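PDB 3W20: putative uncharacterized protein from Burkholderia ambifaria, which probably catalyses the 2-oxoglutarate-dependent oxidation of N-substituted L-amino acids, as a member of the metal-dependent dioxygenases with a double-stranded beta-helix core, and here holds a zinc ion. Local coordinates for residues A50-E55 / A138-Y143; T238-Q241 / L245-I248; K123-G128 / V133-A138; A24-A29 / D36-D41; C156-Y161 / P175-G180. One frame throughout, in Å; residues are numbered along the deposited sequence.

The five contacts illustrate how a double-stranded beta-helix is assembled around a metal. All reach the main mixed sheet. Along the chain contact 4 closes first; contact 3 is nested within the loop closed by contact 1 and shares Ala138 with it; contact 5 follows, and contact 2 comes last. Contacts 2 and 5, with centres about 10 Å apart, bring zinc ligands from distant parts of the sequence to one ion, and their strands 236-241 and 178-185 are neighbours. Strand 37-41 of contact 4 flanks strand 236-241 too. Contact 3 is peripheral, about 22 Å from contact 2 between centres, and reaches the subunit interface.

Contact 1 of 5, residues A50-E55 / A138-Y143; sequences AWWDDE and ATRRVY
Trp52, on the short, weakly bonded helix 48-52, and Arg140, on strand 139-143, mark the closest backbone approach, with their CA atoms 7.7 Å apart, so the gap is bridged by long side chains. The far end of the Trp52 indole lies beside the strand, and Arg140 runs across one face of the ring. CD of Arg140 lies almost squarely over the six-membered ring, 3.8 Å from its centroid, as a CH-pi contact. A bend at chi3 (-54°) then turns the rest of the chain, placing the guanidinium over the five-membered ring in a cation-pi stack with CZ 4.3 Å from that centroid. The two planes are tilted by 27°, a loose rather than a perfect stack. The same bend delivers NH1 to the backbone: Arg140 NH1 donates to Trp52 O at 2.8 Å, approaching from above the carbonyl plane. One arginine thus grips both the ring and the carbonyl of a single tryptophan. The far rim of the indole is met near its plane, with Trp52 CH2 3.9 Å from Val142 CG2 and 3.7 Å from Arg141 O. Arg256 adds a further cation-pi contact to Trp52. Arg141 leaves the strand on the other side, where its NE donates to Thr139 OG1 at 3.1 Å and its NH1 forms a salt bridge with Asp273. The strand therefore has two roles: Arg140 and Val142 receive the helix, while Arg141 and Tyr143 belong to the 2-oxoglutarate site, in keeping with the double-stranded beta-helix fold of these dioxygenases.

Contact 2 of 5, residues T238-Q241 / L245-I248; sequences TLFQ and LHAI. With ZN (zinc ion), chain C.
Phe240 and His246 form the aromatic interaction of this contact, a T-shaped pair in which the edge of the phenyl ring points at the face of the imidazole. The centroids are 4.7 Å apart and the planes stand at 76°. Phe240 CE1 makes the closest approach, 3.4 Å from His246 NE2, and it sits over the imidazole nearer the rim than the centre. Phe240 CZ follows at 3.6 Å from the same nitrogen. Each ring's CG lies between the two backbone branches (chi1 61° for Phe240, 53° for His246), which sends the two rings across the gap to meet. Metal coordination is the second kind of interaction. His246 NE2 binds the zinc ion at 2.1 Å, and His155 and Asp157 supply the other protein ligands. The phenyl edge against one face of the imidazole would restrict tipping of the ligand ring to that side. Hydrogen bonding completes the set, although none crosses directly between the segments. His246 ND1 is bonded to the backbone O of Asn244, so the ring is held at both nitrogens, by metal on one and by a carbonyl on the other. The strand carrying Phe240 is hydrogen-bonded to Gly179, and Met193 packs against both rings. Strand 236-241 belongs to the main sheet and strand 246-248 to the small three-stranded one, so the pair spans the core where the facial triad of two histidines and an aspartate is found in double-stranded beta-helix dioxygenases.

Contact 3 of 5, residues K123-G128 / V133-A138; sequences KPLTIG and VEFLLA
Leu125 meets Phe135 through both backbone and side chain. Phe135 N donates to Leu125 O at 2.9 Å, while Leu125 CD2 sits over the middle of the phenyl ring, 3.7 Å from its centroid, as a CH-pi contact. The two side chains lie alongside each other and point the same way; with CG of Leu125 anti to the backbone nitrogen (chi1 -177°), CD2 comes over the ring. Further along, Ile127 N donates to Val133 O at 3.0 Å, and the return bond from Val133 N to Ile127 O is weak. These bonds define a short antiparallel beta hairpin, with Ile127 and Val133 as the hydrogen-bonded pair and Thr126 and Glu134 as the non-hydrogen-bonded pair. Ile127 CG2 touches Val133 CG2 at 3.7 Å, on the sheet face away from Thr126 and Glu134. On the latter face the extended Glu134 carries its carboxylate to the proline ring, with OE2 3.3 Å from Pro124 CG. Beyond the strand pairing, Leu137 CD2 packs against Pro124 CB at 3.7 Å. In the next shell Asn104 bonds to Glu134 OE1, Phe135 O and Leu137 N, and Arg108 forms a salt bridge with Glu134 OE2, so Asn104 of helix 87-107 and Arg108 just after it bind residues 134-137. Phe97 from that helix meets Phe135 edge-to-face. Outermost, Ile127 packs on Ser91 and Val133 on Ala94 of the second subunit.

Contact 4 of 5, residues A24-A29 / D36-D41; sequences AAAIHA and DAIVMD
Ile38 turns CG1 to the side of its backbone nitrogen, opposite the carbonyl carbon (chi1 -59°), and then extends fully, a shape that carries CD1 up to Ala26 on the helix. Met40, a selenomethionine, is likewise extended through chi2 but bends at chi3 (64°), folding its methyl group round while the selenium reaches the same alanine. The CB of Ala26 is thus touched by two side chains from the strand: Ile38 CD1 and Met40 SE each lie 3.7 Å from it. Ile38 CD1 also comes within 3.4 Å of Ala26 O, so the methyl rests on the helix backbone as well as on the small side chain. One turn on, Ala29 CB is a more distant neighbour, 4.4 Å from Ile38 CD1. This is alpha-on-beta packing, with the helix laid antiparallel to the strand against one face of the main sheet of the double-stranded beta-helix. The axes of segment 24-29 and strand 37-41 pass 9.1 Å apart, with 166° between their directions, and the small alanines meet larger side chains from the strand. No hydrogen bond crosses the interface; the contact is wholly apolar apart from that carbonyl oxygen. Leu239, from the adjoining strand 236-241, touches both Ala26 and Met40, widening the hydrophobic patch. At the start of the strand, a classic beta bulge sets Asp36 and Ala37 opposite Met10 of strand 4-10. Strands 4-10 and 236-241 flank strand 37-41 within the sheet.

Contact 5 of 5, residues C156-Y161 / P175-G180; sequences CDDVSY and PRQLGG. With ZN (zinc ion), chain C.
The flat amide of Gln177 is met at its edge by Val159 N and over one face by Asp157 O. Val159 N donates to Gln177 OE1 at 2.9 Å, lying in the carbonyl plane on a lone pair. Asp157 O stands 3.6 Å from Gln177 CD, at a poor angle for NE2, and accepts instead from Ser242 OG. A water donates to Gln177 OE1 at 2.7 Å and, weakly, to Asp158 OD1. The fully extended Gln177 side chain (chi1 175°) brings the amide out to the loop. There, Asp158 CB lies over the centre of the Tyr161 ring, 3.5 Å above it. Asp158 OD1 closes an Asx turn by accepting from Ser160 N at 2.8 Å through its anti lone pair, while Ser160 OG donates to Asp158 OD1 at 2.7 Å, from above the carboxylate plane. Ser173 and Lys243 hold Asp158 OD2. A type I turn runs from Asp158 to Tyr161. Just before it, Asp157 OD2 binds the zinc ion at 1.9 Å, alongside His155 and His246. The chemistry is consistent with a second-shell role for Gln177, its amide accepting from the backbone two residues after a metal ligand.

Contact 1 of 5, residues A50-E55 / A138-Y143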
# COMPACT_ATOMS: atom_id res chain seq x y z
N ALA A 50 24.38 -19.53 5.08
CA ALA A 50 23.14 -20.16 4.60
C ALA A 50 21.88 -19.34 5.01
O ALA A 50 20.89 -19.33 4.27
CB ALA A 50 23.02 -21.62 5.08
N TRP A 51 21.93 -18.67 6.18
CA TRP A 51 20.78 -17.88 6.63
C TRP A 51 20.62 -16.61 5.84
O TRP A 51 19.49 -16.16 5.59
CB TRP A 51 20.96 -17.57 8.09
CG TRP A 51 20.68 -18.73 8.93
CD1 TRP A 51 21.43 -19.91 9.06
CD2 TRP A 51 19.60 -18.85 9.90
NE1 TRP A 51 20.87 -20.74 10.03
CE2 TRP A 51 19.74 -20.18 10.52
CE3 TRP A 51 18.53 -18.05 10.26
CZ2 TRP A 51 18.86 -20.63 11.49
CZ3 TRP A 51 17.64 -18.52 11.22
CH2 TRP A 51 17.81 -19.77 11.85
N TRP A 52 21.74 -16.04 5.39
CA TRP A 52 21.67 -14.87 4.55
C TRP A 52 21.29 -15.15 3.12
O TRP A 52 20.47 -14.43 2.50
CB TRP A 52 23.03 -14.20 4.55
CG TRP A 52 23.06 -12.93 3.77
CD1 TRP A 52 23.34 -12.77 2.40
CD2 TRP A 52 22.90 -11.59 4.30
NE1 TRP A 52 23.30 -11.44 2.06
CE2 TRP A 52 23.06 -10.68 3.16
CE3 TRP A 52 22.59 -11.06 5.56
CZ2 TRP A 52 22.94 -9.31 3.30
CZ3 TRP A 52 22.47 -9.67 5.69
CH2 TRP A 52 22.65 -8.80 4.58
N ASP A 53 21.93 -16.17 2.58
CA ASP A 53 21.68 -16.58 1.18
C ASP A 53 20.40 -17.39 0.99
O ASP A 53 20.12 -17.80 -0.12
CB ASP A 53 22.86 -17.46 0.68
CG ASP A 53 24.21 -16.79 0.83
OD1 ASP A 53 24.28 -15.56 0.92
OD2 ASP A 53 25.22 -17.52 0.88
N ASP A 54 19.65 -17.67 2.06
CA ASP A 54 18.29 -18.24 1.98
C ASP A 54 17.50 -17.76 0.75
O ASP A 54 17.33 -16.56 0.52
CB ASP A 54 17.52 -17.85 3.26
CG ASP A 54 16.29 -18.69 3.52
OD1 ASP A 54 15.34 -18.78 2.70
OD2 ASP A 54 16.23 -19.26 4.64
N GLU A 55 16.97 -18.71 -0.03
CA GLU A 55 16.28 -18.37 -1.29
C GLU A 55 15.05 -17.45 -1.13
O GLU A 55 14.65 -16.77 -2.09
CB GLU A 55 15.94 -19.66 -2.10
CG GLU A 55 17.15 -20.55 -2.40
CD GLU A 55 17.43 -21.58 -1.28
OE1 GLU A 55 17.60 -21.18 -0.09
OE2 GLU A 55 17.47 -22.81 -1.59
N ALA A 138 10.36 -8.52 7.22
CA ALA A 138 11.76 -8.57 7.76
C ALA A 138 12.66 -7.98 6.69
O ALA A 138 12.25 -7.88 5.54
CB ALA A 138 12.21 -9.98 8.18
N THR A 139 13.89 -7.63 7.07
CA THR A 139 14.85 -7.06 6.19
C THR A 139 16.26 -7.63 6.47
O THR A 139 16.64 -7.99 7.62
CB THR A 139 14.93 -5.50 6.29
OG1 THR A 139 15.23 -5.18 7.61
CG2 THR A 139 13.64 -4.80 6.04
N ARG A 140 17.03 -7.80 5.39
CA ARG A 140 18.46 -7.99 5.55
C ARG A 140 19.14 -6.65 5.55
O ARG A 140 18.78 -5.75 4.74
CB ARG A 140 18.98 -8.84 4.36
CG ARG A 140 18.57 -10.26 4.40
CD ARG A 140 19.29 -11.11 3.31
NE ARG A 140 19.09 -10.51 2.01
CZ ARG A 140 19.54 -11.03 0.84
NH1 ARG A 140 20.21 -12.16 0.80
NH2 ARG A 140 19.31 -10.39 -0.29
N ARG A 141 20.13 -6.44 6.40
CA ARG A 141 20.61 -5.09 6.69
C ARG A 141 22.10 -5.13 6.48
O ARG A 141 22.82 -6.01 7.04
CB ARG A 141 20.27 -4.68 8.16
CG ARG A 141 18.76 -4.44 8.43
CD ARG A 141 18.40 -4.61 9.91
NE ARG A 141 16.95 -4.65 10.19
CZ ARG A 141 16.43 -4.87 11.38
NH1 ARG A 141 15.06 -4.88 11.54
NH2 ARG A 141 17.24 -5.11 12.43
N VAL A 142 22.59 -4.21 5.65
CA VAL A 142 24.04 -4.02 5.43
C VAL A 142 24.43 -2.69 6.12
O VAL A 142 23.83 -1.64 5.87
CB VAL A 142 24.38 -4.01 3.91
CG1 VAL A 142 25.85 -3.77 3.68
CG2 VAL A 142 23.94 -5.33 3.25
N TYR A 143 25.41 -2.73 7.01
CA TYR A 143 25.89 -1.51 7.68
C TYR A 143 27.30 -1.27 7.09
O TYR A 143 28.20 -2.05 7.40
CB TYR A 143 25.99 -1.75 9.20
CG TYR A 143 24.62 -1.95 9.84
CD1 TYR A 143 23.92 -0.86 10.36
CD2 TYR A 143 24.01 -3.21 9.88
CE1 TYR A 143 22.66 -1.00 10.93
CE2 TYR A 143 22.74 -3.35 10.43
CZ TYR A 143 22.07 -2.26 10.97
OH TYR A 143 20.82 -2.36 11.52

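Contact 2 of 5, residues T238-Q241 / L245-I248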
# COMPACT_ATOMS: atom_id res chain seq x y z
N THR A 238 19.80 -11.22 18.89
CA THR A 238 19.59 -10.29 19.96
C THR A 238 18.09 -9.90 19.98
O THR A 238 17.60 -9.46 18.94
CB THR A 238 20.43 -9.06 19.70
OG1 THR A 238 21.81 -9.48 19.74
CG2 THR A 238 20.29 -8.04 20.85
N LEU A 239 17.44 -10.07 21.13
CA LEU A 239 16.01 -9.78 21.29
C LEU A 239 15.95 -8.70 22.39
O LEU A 239 16.66 -8.82 23.42
CB LEU A 239 15.31 -11.01 21.72
CG LEU A 239 15.40 -12.21 20.76
CD1 LEU A 239 14.89 -13.41 21.51
CD2 LEU A 239 14.43 -11.83 19.64
N PHE A 240 15.28 -7.57 22.12
CA PHE A 240 15.28 -6.55 23.09
C PHE A 240 14.01 -5.72 23.05
O PHE A 240 13.28 -5.73 22.05
CB PHE A 240 16.47 -5.54 22.90
CG PHE A 240 16.45 -4.82 21.58
CD1 PHE A 240 16.13 -3.45 21.50
CD2 PHE A 240 16.81 -5.50 20.40
CE1 PHE A 240 16.12 -2.80 20.24
CE2 PHE A 240 16.79 -4.86 19.15
CZ PHE A 240 16.48 -3.52 19.07
N GLN A 241 13.80 -4.97 24.15
CA GLN A 241 12.60 -4.10 24.17
C GLN A 241 12.89 -2.85 23.36
O GLN A 241 13.71 -1.95 23.75
CB GLN A 241 12.15 -3.78 25.62
CG GLN A 241 11.72 -5.02 26.33
CD GLN A 241 10.89 -4.66 27.59
OE1 GLN A 241 10.03 -3.78 27.53
NE2 GLN A 241 11.14 -5.31 28.70
N LEU A 245 15.63 3.60 24.23
CA LEU A 245 16.60 4.23 23.33
C LEU A 245 17.82 3.30 23.07
O LEU A 245 18.33 2.61 23.97
CB LEU A 245 17.00 5.57 23.98
CG LEU A 245 17.62 6.44 22.92
CD1 LEU A 245 16.52 7.13 22.14
CD2 LEU A 245 18.56 7.40 23.64
N HIS A 246 18.26 3.24 21.82
CA HIS A 246 19.48 2.45 21.53
C HIS A 246 20.18 2.90 20.29
O HIS A 246 19.58 3.55 19.46
CB HIS A 246 19.09 0.95 21.35
CG HIS A 246 18.00 0.69 20.33
ND1 HIS A 246 16.67 0.86 20.60
CD2 HIS A 246 18.09 0.19 19.05
CE1 HIS A 246 15.94 0.51 19.49
NE2 HIS A 246 16.83 0.06 18.55
N ALA A 247 21.41 2.41 20.05
CA ALA A 247 22.16 2.94 18.90
C ALA A 247 23.16 1.90 18.54
O ALA A 247 23.60 1.19 19.43
CB ALA A 247 22.88 4.23 19.35
N ILE A 248 23.51 1.78 17.26
CA ILE A 248 24.54 0.81 16.81
C ILE A 248 25.87 1.64 16.70
O ILE A 248 25.87 2.75 16.14
CB ILE A 248 24.19 0.18 15.41
CG1 ILE A 248 22.90 -0.64 15.46
CG2 ILE A 248 25.30 -0.77 14.98
CD1 ILE A 248 22.93 -1.66 16.60
ZN ZN C . 16.00 0.02 16.58

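Contact 3 of 5, residues K123-G128 / V133-A138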
# COMPACT_ATOMS: atom_id res chain seq x y z
N LYS A 123 2.49 -14.42 12.95
CA LYS A 123 2.06 -14.19 11.57
C LYS A 123 2.49 -12.76 11.21
O LYS A 123 2.79 -11.98 12.09
CB LYS A 123 0.55 -14.32 11.51
CG LYS A 123 0.06 -15.77 11.52
CD LYS A 123 -1.35 -15.81 12.12
CE LYS A 123 -1.91 -17.22 12.12
NZ LYS A 123 -1.50 -17.81 13.43
N PRO A 124 2.53 -12.42 9.91
CA PRO A 124 2.79 -10.99 9.57
C PRO A 124 1.71 -10.09 10.14
O PRO A 124 0.51 -10.46 10.14
CB PRO A 124 2.73 -10.95 8.05
CG PRO A 124 2.43 -12.38 7.58
CD PRO A 124 2.26 -13.31 8.76
N LEU A 125 2.09 -8.91 10.61
CA LEU A 125 1.13 -7.92 11.05
C LEU A 125 0.31 -7.49 9.82
O LEU A 125 0.83 -7.42 8.70
CB LEU A 125 1.86 -6.69 11.62
CG LEU A 125 0.98 -5.61 12.19
CD1 LEU A 125 0.16 -6.15 13.37
CD2 LEU A 125 1.94 -4.47 12.54
N THR A 126 -0.96 -7.20 10.03
CA THR A 126 -1.83 -6.77 8.91
C THR A 126 -2.53 -5.48 9.31
O THR A 126 -2.68 -5.15 10.49
CB THR A 126 -2.87 -7.85 8.53
OG1 THR A 126 -3.74 -8.12 9.64
CG2 THR A 126 -2.21 -9.15 7.97
N ILE A 127 -2.92 -4.73 8.29
CA ILE A 127 -3.71 -3.54 8.56
C ILE A 127 -5.09 -3.75 7.94
O ILE A 127 -5.22 -4.50 6.97
CB ILE A 127 -2.95 -2.32 8.04
CG1 ILE A 127 -3.69 -1.00 8.33
CG2 ILE A 127 -2.48 -2.45 6.58
CD1 ILE A 127 -2.72 0.11 8.37
N GLY A 128 -6.12 -3.13 8.51
CA GLY A 128 -7.47 -3.24 7.91
C GLY A 128 -8.40 -4.24 8.59
O GLY A 128 -8.11 -5.44 8.68
N VAL A 133 -4.09 -6.62 4.55
CA VAL A 133 -2.89 -6.65 3.73
C VAL A 133 -1.73 -6.60 4.76
O VAL A 133 -1.91 -6.14 5.88
CB VAL A 133 -2.87 -5.49 2.72
CG1 VAL A 133 -4.21 -5.42 1.94
CG2 VAL A 133 -2.49 -4.19 3.35
N GLU A 134 -0.60 -7.11 4.36
CA GLU A 134 0.49 -7.41 5.28
C GLU A 134 1.48 -6.24 5.25
O GLU A 134 1.76 -5.65 4.21
CB GLU A 134 1.23 -8.67 4.84
CG GLU A 134 0.30 -9.90 4.91
CD GLU A 134 1.03 -11.16 4.46
OE1 GLU A 134 2.06 -11.11 3.78
OE2 GLU A 134 0.54 -12.23 4.85
N PHE A 135 2.02 -5.98 6.44
CA PHE A 135 3.26 -5.25 6.58
C PHE A 135 4.42 -6.09 6.04
O PHE A 135 4.34 -7.36 5.96
CB PHE A 135 3.49 -5.02 8.05
CG PHE A 135 2.62 -3.88 8.64
CD1 PHE A 135 3.18 -2.66 9.01
CD2 PHE A 135 1.28 -4.06 8.85
CE1 PHE A 135 2.37 -1.63 9.54
CE2 PHE A 135 0.47 -3.05 9.37
CZ PHE A 135 1.01 -1.85 9.74
N LEU A 136 5.49 -5.40 5.66
CA LEU A 136 6.72 -6.07 5.29
C LEU A 136 7.15 -6.98 6.46
O LEU A 136 7.08 -6.56 7.64
CB LEU A 136 7.82 -5.01 5.02
CG LEU A 136 9.21 -5.59 4.85
CD1 LEU A 136 9.13 -6.32 3.50
CD2 LEU A 136 10.28 -4.52 4.75
N LEU A 137 7.68 -8.19 6.17
CA LEU A 137 8.02 -9.10 7.30
C LEU A 137 9.36 -8.86 7.99
O LEU A 137 9.48 -9.05 9.22
CB LEU A 137 7.97 -10.60 6.87
CG LEU A 137 6.60 -11.22 7.01
CD1 LEU A 137 6.51 -12.53 6.16
CD2 LEU A 137 6.37 -11.59 8.51
N ALA A 138 10.36 -8.52 7.22
CA ALA A 138 11.76 -8.57 7.76
C ALA A 138 12.66 -7.98 6.69
O ALA A 138 12.25 -7.88 5.54
CB ALA A 138 12.21 -9.98 8.18

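Contact 4 of 5, residues A24-A29 / D36-D41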
# COMPACT_ATOMS: atom_id res chain seq x y z
N ALA A 24 10.68 -19.28 22.36
CA ALA A 24 9.40 -18.85 22.94
C ALA A 24 9.61 -18.45 24.38
O ALA A 24 8.96 -17.47 24.82
CB ALA A 24 8.33 -19.95 22.88
N ALA A 25 10.54 -19.12 25.13
CA ALA A 25 10.70 -18.72 26.49
C ALA A 25 11.37 -17.33 26.62
O ALA A 25 10.99 -16.55 27.48
CB ALA A 25 11.41 -19.80 27.34
N ALA A 26 12.36 -17.07 25.79
CA ALA A 26 13.08 -15.79 25.79
C ALA A 26 12.09 -14.65 25.43
O ALA A 26 12.02 -13.64 26.13
CB ALA A 26 14.20 -15.81 24.77
N ILE A 27 11.29 -14.92 24.41
CA ILE A 27 10.28 -13.92 23.94
C ILE A 27 9.25 -13.73 25.11
O ILE A 27 8.87 -12.59 25.45
CB ILE A 27 9.58 -14.37 22.65
CG1 ILE A 27 10.52 -14.35 21.44
CG2 ILE A 27 8.27 -13.61 22.38
CD1 ILE A 27 11.01 -12.92 21.08
N HIS A 28 8.80 -14.80 25.73
CA HIS A 28 7.88 -14.63 26.91
C HIS A 28 8.49 -13.81 28.04
O HIS A 28 7.75 -13.02 28.73
CB HIS A 28 7.45 -16.02 27.43
CG HIS A 28 6.57 -15.98 28.67
ND1 HIS A 28 7.07 -15.80 29.92
CD2 HIS A 28 5.19 -16.11 28.82
CE1 HIS A 28 6.06 -15.78 30.82
NE2 HIS A 28 4.92 -16.02 30.15
N ALA A 29 9.79 -14.01 28.33
CA ALA A 29 10.40 -13.26 29.41
C ALA A 29 10.41 -11.80 29.04
O ALA A 29 10.15 -10.96 29.89
CB ALA A 29 11.81 -13.79 29.79
N ASP A 36 15.45 -6.87 29.79
CA ASP A 36 15.48 -5.81 28.83
C ASP A 36 16.05 -6.29 27.47
O ASP A 36 15.67 -5.80 26.43
CB ASP A 36 16.26 -4.67 29.46
CG ASP A 36 15.63 -4.22 30.75
OD1 ASP A 36 14.44 -3.86 30.69
OD2 ASP A 36 16.23 -4.39 31.84
N ALA A 37 17.01 -7.18 27.51
CA ALA A 37 17.57 -7.80 26.31
C ALA A 37 17.99 -9.20 26.59
O ALA A 37 18.33 -9.58 27.72
CB ALA A 37 18.76 -6.99 25.76
N ILE A 38 17.95 -10.00 25.55
CA ILE A 38 18.39 -11.42 25.59
C ILE A 38 19.21 -11.66 24.34
O ILE A 38 18.79 -11.36 23.18
CB ILE A 38 17.22 -12.39 25.65
CG1 ILE A 38 16.38 -12.09 26.92
CG2 ILE A 38 17.74 -13.86 25.82
CD1 ILE A 38 15.19 -13.08 27.10
N VAL A 39 20.39 -12.24 24.56
CA VAL A 39 21.25 -12.60 23.42
C VAL A 39 21.42 -14.12 23.36
O VAL A 39 21.82 -14.73 24.35
CB VAL A 39 22.62 -11.93 23.50
CG1 VAL A 39 23.44 -12.40 22.28
CG2 VAL A 39 22.47 -10.40 23.44
N MSE A 40 21.11 -14.74 22.22
CA MSE A 40 21.04 -16.21 22.13
C MSE A 40 21.94 -16.74 21.00
O MSE A 40 22.03 -16.15 19.95
CB MSE A 40 19.57 -16.62 21.75
CG MSE A 40 18.56 -15.95 22.68
SE MSE A 40 16.75 -16.62 22.22
CE MSE A 40 17.03 -18.49 22.69
N ASP A 41 22.61 -17.87 21.24
CA ASP A 41 23.50 -18.47 20.26
C ASP A 41 22.68 -19.42 19.41
O ASP A 41 22.37 -20.52 19.79
CB ASP A 41 24.61 -19.26 20.98
CG ASP A 41 25.56 -18.38 21.72
OD1 ASP A 41 25.39 -17.15 21.78
OD2 ASP A 41 26.54 -18.92 22.26

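Contact 5 of 5, residues C156-Y161 / P175-G180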
# COMPACT_ATOMS: atom_id res chain seq x y z
N CYS A 156 14.44 4.90 19.00
CA CYS A 156 13.68 3.78 19.53
C CYS A 156 12.67 3.42 18.46
O CYS A 156 12.45 4.21 17.48
CB CYS A 156 13.04 4.09 20.89
SG CYS A 156 11.81 5.38 20.79
N ASP A 157 12.19 2.21 18.54
CA ASP A 157 11.24 1.73 17.60
C ASP A 157 9.91 1.44 18.29
O ASP A 157 9.84 0.66 19.26
CB ASP A 157 11.73 0.47 16.89
CG ASP A 157 13.22 0.55 16.39
OD1 ASP A 157 13.47 1.05 15.30
OD2 ASP A 157 14.12 -0.04 17.01
N ASP A 158 8.86 2.09 17.80
CA ASP A 158 7.54 1.91 18.35
C ASP A 158 6.60 2.16 17.16
O ASP A 158 6.70 3.23 16.47
CB ASP A 158 7.29 2.98 19.45
CG ASP A 158 5.88 2.92 20.04
OD1 ASP A 158 4.90 2.72 19.30
OD2 ASP A 158 5.73 3.08 21.29
N VAL A 159 5.74 1.16 16.90
CA VAL A 159 4.90 1.09 15.71
C VAL A 159 3.98 2.36 15.63
O VAL A 159 3.59 2.76 14.52
CB VAL A 159 4.08 -0.24 15.70
CG1 VAL A 159 2.93 -0.20 16.67
CG2 VAL A 159 3.52 -0.48 14.30
N SER A 160 3.70 2.94 16.77
CA SER A 160 2.91 4.17 16.81
C SER A 160 3.57 5.49 16.57
O SER A 160 2.85 6.53 16.40
CB SER A 160 2.09 4.23 18.11
OG SER A 160 2.89 4.56 19.22
N TYR A 161 4.89 5.48 16.48
CA TYR A 161 5.63 6.72 16.40
C TYR A 161 5.78 7.32 14.98
O TYR A 161 6.86 7.60 14.53
CB TYR A 161 6.99 6.58 17.07
CG TYR A 161 6.96 6.51 18.57
CD1 TYR A 161 5.77 6.40 19.28
CD2 TYR A 161 8.12 6.61 19.28
CE1 TYR A 161 5.75 6.32 20.65
CE2 TYR A 161 8.13 6.55 20.65
CZ TYR A 161 6.95 6.42 21.34
OH TYR A 161 7.02 6.37 22.68
N PRO A 175 3.89 -1.63 24.81
CA PRO A 175 5.11 -1.32 25.60
C PRO A 175 6.18 -2.39 25.57
O PRO A 175 7.35 -2.12 25.81
CB PRO A 175 4.55 -1.18 27.06
CG PRO A 175 3.18 -1.80 27.00
CD PRO A 175 2.65 -1.73 25.63
N ARG A 176 5.82 -3.63 25.20
CA ARG A 176 6.80 -4.66 25.08
C ARG A 176 7.19 -4.96 23.63
O ARG A 176 7.56 -6.10 23.31
CB ARG A 176 6.39 -5.96 25.82
CG ARG A 176 5.97 -5.72 27.29
CD ARG A 176 7.07 -4.98 28.10
NE ARG A 176 6.38 -4.19 29.14
CZ ARG A 176 6.87 -3.08 29.69
NH1 ARG A 176 6.16 -2.45 30.59
NH2 ARG A 176 8.09 -2.62 29.42
N GLN A 177 7.02 -3.99 22.71
CA GLN A 177 7.41 -4.26 21.30
C GLN A 177 8.88 -4.75 21.33
O GLN A 177 9.72 -4.13 22.01
CB GLN A 177 7.33 -2.97 20.50
CG GLN A 177 7.85 -3.13 19.02
CD GLN A 177 7.58 -1.88 18.18
OE1 GLN A 177 6.50 -1.30 18.26
NE2 GLN A 177 8.50 -1.60 17.25
N LEU A 178 9.18 -5.82 20.55
CA LEU A 178 10.56 -6.33 20.58
C LEU A 178 11.22 -6.08 19.27
O LEU A 178 10.54 -6.22 18.23
CB LEU A 178 10.58 -7.84 20.85
CG LEU A 178 9.79 -8.16 22.12
CD1 LEU A 178 9.83 -9.69 22.26
CD2 LEU A 178 10.33 -7.42 23.39
N GLY A 179 12.53 -5.81 19.28
CA GLY A 179 13.33 -5.93 18.05
C GLY A 179 14.05 -7.28 18.14
O GLY A 179 14.37 -7.74 19.27
N GLY A 180 14.29 -7.94 17.00
CA GLY A 180 15.02 -9.22 17.01
C GLY A 180 15.96 -9.13 15.81
O GLY A 180 15.47 -8.91 14.66
ZN ZN C . 16.00 0.02 16.58
O HOH W 1 4.65 -0.12 19.90